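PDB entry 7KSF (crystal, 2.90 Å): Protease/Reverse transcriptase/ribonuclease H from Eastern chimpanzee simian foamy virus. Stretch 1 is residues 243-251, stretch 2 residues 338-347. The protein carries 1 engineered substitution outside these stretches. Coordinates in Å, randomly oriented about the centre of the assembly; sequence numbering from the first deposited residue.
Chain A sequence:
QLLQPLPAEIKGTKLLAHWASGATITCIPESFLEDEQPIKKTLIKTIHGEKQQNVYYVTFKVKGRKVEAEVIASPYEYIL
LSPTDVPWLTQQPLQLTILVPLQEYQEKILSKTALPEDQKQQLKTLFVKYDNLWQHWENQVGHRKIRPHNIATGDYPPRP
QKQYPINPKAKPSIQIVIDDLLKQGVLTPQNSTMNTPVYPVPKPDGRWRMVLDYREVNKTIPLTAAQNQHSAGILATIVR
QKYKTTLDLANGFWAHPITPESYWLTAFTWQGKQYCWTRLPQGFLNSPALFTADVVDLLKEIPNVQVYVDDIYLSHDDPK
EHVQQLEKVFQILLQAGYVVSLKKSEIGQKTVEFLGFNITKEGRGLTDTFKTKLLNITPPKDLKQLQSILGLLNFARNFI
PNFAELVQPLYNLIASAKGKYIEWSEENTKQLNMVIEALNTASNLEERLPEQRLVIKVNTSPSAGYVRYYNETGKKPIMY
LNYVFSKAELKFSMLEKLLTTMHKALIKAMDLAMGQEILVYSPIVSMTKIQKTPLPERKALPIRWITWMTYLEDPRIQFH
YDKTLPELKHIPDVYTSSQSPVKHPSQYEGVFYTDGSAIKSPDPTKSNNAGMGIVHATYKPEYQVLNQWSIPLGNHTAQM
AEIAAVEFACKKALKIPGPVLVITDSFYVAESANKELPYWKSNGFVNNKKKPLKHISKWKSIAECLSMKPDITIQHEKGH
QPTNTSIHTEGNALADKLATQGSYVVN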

# COMPACT_ATOMS: atom_id res chain seq x y z
N TYR A 243 -14.47 -1.82 -13.06
CA TYR A 243 -13.60 -0.81 -12.46
C TYR A 243 -13.57 -0.98 -10.94
O TYR A 243 -14.54 -1.43 -10.33
CB TYR A 243 -14.07 0.60 -12.81
CG TYR A 243 -14.25 0.84 -14.29
CD1 TYR A 243 -15.50 0.75 -14.88
CD2 TYR A 243 -13.17 1.16 -15.10
CE1 TYR A 243 -15.67 0.97 -16.23
CE2 TYR A 243 -13.33 1.38 -16.45
CZ TYR A 243 -14.59 1.29 -17.01
OH TYR A 243 -14.75 1.50 -18.36
N LYS A 244 -12.44 -0.62 -10.35
CA LYS A 244 -12.25 -0.71 -8.91
C LYS A 244 -11.69 0.61 -8.39
O LYS A 244 -10.83 1.22 -9.03
CB LYS A 244 -11.32 -1.87 -8.55
CG LYS A 244 -11.87 -3.22 -8.95
CD LYS A 244 -10.79 -4.10 -9.54
CE LYS A 244 -11.39 -5.32 -10.21
NZ LYS A 244 -10.36 -6.09 -10.95
N THR A 245 -12.19 1.03 -7.23
CA THR A 245 -11.85 2.33 -6.66
C THR A 245 -11.62 2.20 -5.17
O THR A 245 -12.44 1.60 -4.46
CB THR A 245 -12.97 3.35 -6.91
OG1 THR A 245 -13.13 3.55 -8.32
CG2 THR A 245 -12.65 4.68 -6.24
N THR A 246 -10.51 2.76 -4.69
CA THR A 246 -10.20 2.80 -3.27
C THR A 246 -9.95 4.24 -2.85
O THR A 246 -9.29 5.00 -3.56
CB THR A 246 -8.98 1.93 -2.94
OG1 THR A 246 -8.54 2.22 -1.60
CG2 THR A 246 -7.85 2.21 -3.90
N LEU A 247 -10.51 4.62 -1.69
CA LEU A 247 -10.41 5.97 -1.16
C LEU A 247 -9.82 5.92 0.24
O LEU A 247 -10.42 5.33 1.14
CB LEU A 247 -11.77 6.66 -1.13
CG LEU A 247 -12.41 6.96 -2.47
CD1 LEU A 247 -13.80 7.51 -2.25
CD2 LEU A 247 -11.55 7.94 -3.24
N ASP A 248 -8.67 6.54 0.42
CA ASP A 248 -8.01 6.57 1.72
C ASP A 248 -8.54 7.76 2.53
O ASP A 248 -8.53 8.89 2.04
CB ASP A 248 -6.50 6.67 1.56
CG ASP A 248 -5.77 6.76 2.89
OD1 ASP A 248 -6.31 6.25 3.90
OD2 ASP A 248 -4.66 7.34 2.92
N LEU A 249 -8.99 7.49 3.75
CA LEU A 249 -9.46 8.55 4.62
C LEU A 249 -8.29 9.16 5.38
O LEU A 249 -7.21 8.59 5.48
CB LEU A 249 -10.52 8.01 5.60
CG LEU A 249 -11.76 7.41 4.93
CD1 LEU A 249 -12.77 6.94 5.97
CD2 LEU A 249 -12.40 8.41 3.98
N ALA A 250 -8.52 10.36 5.92
CA ALA A 250 -7.46 11.14 6.56
C ALA A 250 -7.52 10.93 8.08
O ALA A 250 -7.88 11.82 8.85
CB ALA A 250 -7.58 12.61 6.20
N ASN A 251 -7.14 9.72 8.49
CA ASN A 251 -7.21 9.29 9.89
C ASN A 251 -8.57 9.47 10.57
O ASN A 251 -8.74 10.25 11.52
CB ASN A 251 -6.11 9.98 10.72
CG ASN A 251 -4.76 9.29 10.58
OD1 ASN A 251 -4.51 8.59 9.60
ND2 ASN A 251 -3.89 9.49 11.56
N TYR A 338 -16.42 13.59 6.73
CA TYR A 338 -15.18 12.86 6.51
C TYR A 338 -14.34 13.56 5.45
O TYR A 338 -14.82 14.38 4.66
CB TYR A 338 -15.48 11.42 6.09
CG TYR A 338 -15.99 10.56 7.23
CD1 TYR A 338 -15.14 10.09 8.21
CD2 TYR A 338 -17.33 10.21 7.30
CE1 TYR A 338 -15.60 9.30 9.25
CE2 TYR A 338 -17.81 9.41 8.34
CZ TYR A 338 -16.93 8.96 9.30
OH TYR A 338 -17.40 8.18 10.33
N VAL A 339 -13.05 13.22 5.44
CA VAL A 339 -12.06 13.87 4.58
C VAL A 339 -11.29 12.78 3.85
O VAL A 339 -10.78 11.85 4.47
CB VAL A 339 -11.11 14.76 5.39
CG1 VAL A 339 -9.99 15.26 4.52
CG2 VAL A 339 -11.86 15.92 6.01
N VAL A 340 -11.23 12.90 2.52
CA VAL A 340 -10.57 11.92 1.66
C VAL A 340 -9.20 12.44 1.26
O VAL A 340 -9.05 13.62 0.90
CB VAL A 340 -11.42 11.62 0.41
CG1 VAL A 340 -10.75 10.57 -0.47
CG2 VAL A 340 -12.82 11.17 0.81
N SER A 341 -8.20 11.57 1.32
CA SER A 341 -6.84 11.90 0.90
C SER A 341 -6.62 11.35 -0.50
O SER A 341 -6.62 10.13 -0.71
CB SER A 341 -5.81 11.32 1.87
OG SER A 341 -4.50 11.45 1.36
N LEU A 342 -6.45 12.24 -1.47
CA LEU A 342 -6.16 11.82 -2.84
C LEU A 342 -4.70 11.48 -3.05
O LEU A 342 -4.30 11.18 -4.19
CB LEU A 342 -6.59 12.92 -3.82
CG LEU A 342 -8.08 13.25 -3.73
CD1 LEU A 342 -8.42 14.42 -4.64
CD2 LEU A 342 -8.92 12.04 -4.08
N LYS A 343 -3.89 11.51 -1.99
CA LYS A 343 -2.48 11.12 -2.11
C LYS A 343 -2.35 9.64 -2.41
O LYS A 343 -1.56 9.23 -3.27
CB LYS A 343 -1.74 11.49 -0.83
CG LYS A 343 -0.28 11.05 -0.81
CD LYS A 343 0.38 11.42 0.50
CE LYS A 343 1.87 11.12 0.48
NZ LYS A 343 2.56 11.84 -0.62
N LYS A 344 -3.13 8.81 -1.71
CA LYS A 344 -3.07 7.36 -1.87
C LYS A 344 -4.38 6.78 -2.41
O LYS A 344 -4.51 5.56 -2.50
CB LYS A 344 -2.71 6.70 -0.54
CG LYS A 344 -1.39 7.18 0.06
CD LYS A 344 -0.22 6.86 -0.85
CE LYS A 344 1.11 7.27 -0.22
NZ LYS A 344 2.28 6.88 -1.06
N SER A 345 -5.34 7.62 -2.78
CA SER A 345 -6.59 7.13 -3.32
C SER A 345 -6.40 6.68 -4.77
O SER A 345 -5.60 7.25 -5.52
CB SER A 345 -7.67 8.20 -3.24
OG SER A 345 -7.84 8.64 -1.91
N GLU A 346 -7.13 5.64 -5.15
CA GLU A 346 -7.12 5.13 -6.52
C GLU A 346 -8.56 5.03 -6.99
O GLU A 346 -9.39 4.39 -6.34
CB GLU A 346 -6.43 3.76 -6.60
CG GLU A 346 -5.10 3.71 -5.88
CD GLU A 346 -4.51 2.32 -5.85
OE1 GLU A 346 -4.91 1.48 -6.69
OE2 GLU A 346 -3.65 2.06 -4.98
N ILE A 347 -8.85 5.66 -8.13
CA ILE A 347 -10.21 5.79 -8.63
C ILE A 347 -10.28 5.25 -10.04
O ILE A 347 -9.52 5.67 -10.92
CB ILE A 347 -10.69 7.25 -8.59
CG1 ILE A 347 -10.54 7.83 -7.18
CG2 ILE A 347 -12.13 7.35 -9.05
CD1 ILE A 347 -10.96 9.27 -7.06

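A single strand can be paired by two separate segments of one neighbouring stretch, and here the strand around Thr246 and Asp248 is served in turn by the two arms of a stretch that turns a corner at Leu342, Lys343 and Lys344. Beyond the corner, Glu346 runs antiparallel to Thr246, and the two exchange a reciprocal pair of backbone bonds: Thr246 N to Glu346 O at 2.6 Å and Glu346 N to Thr246 O at 2.8 Å. Before the corner, the strand is taken up again, with Ser341 N donating to Asp248 O at 2.8 Å, and just past it Ala250 N donates to Val339 O at 3.1 Å.

Between these segments the ladder is interrupted, and a side chain stands in for the backbone: Asp248 N points at Ser345 OG, 3.2 Å away. A small hydroxyl residue suits this position, although that oxygen also lies implausibly near Ser341 O in the model, so its exact place is uncertain.

The peptide groups carry most of the polar pairing, and along the extended backbone successive side chains fall on alternate faces. Thr246 and Glu346 share one face, where the methyl Thr246 CG2 packs 3.4 Å from Glu346 CB; the beta-branched threonine is at ease in an extended backbone and offers carbon to the aliphatic base of the glutamate. Leu247 lies on the other side of its strand and bridges both segments: its CD2 is 3.9 Å from Val340 CG1 and 4.1 Å from Ile347 CG1. A long, branched, apolar side chain can span that gap, and all three residues are buried. Leu249 extends the cluster, with CD2 4.2 Å from Val340 CG2. At the end of the contact, Ala250 CB meets Val339 CG1 at 4.0 Å. Altogether 668 Å² is buried, summed over both stretches.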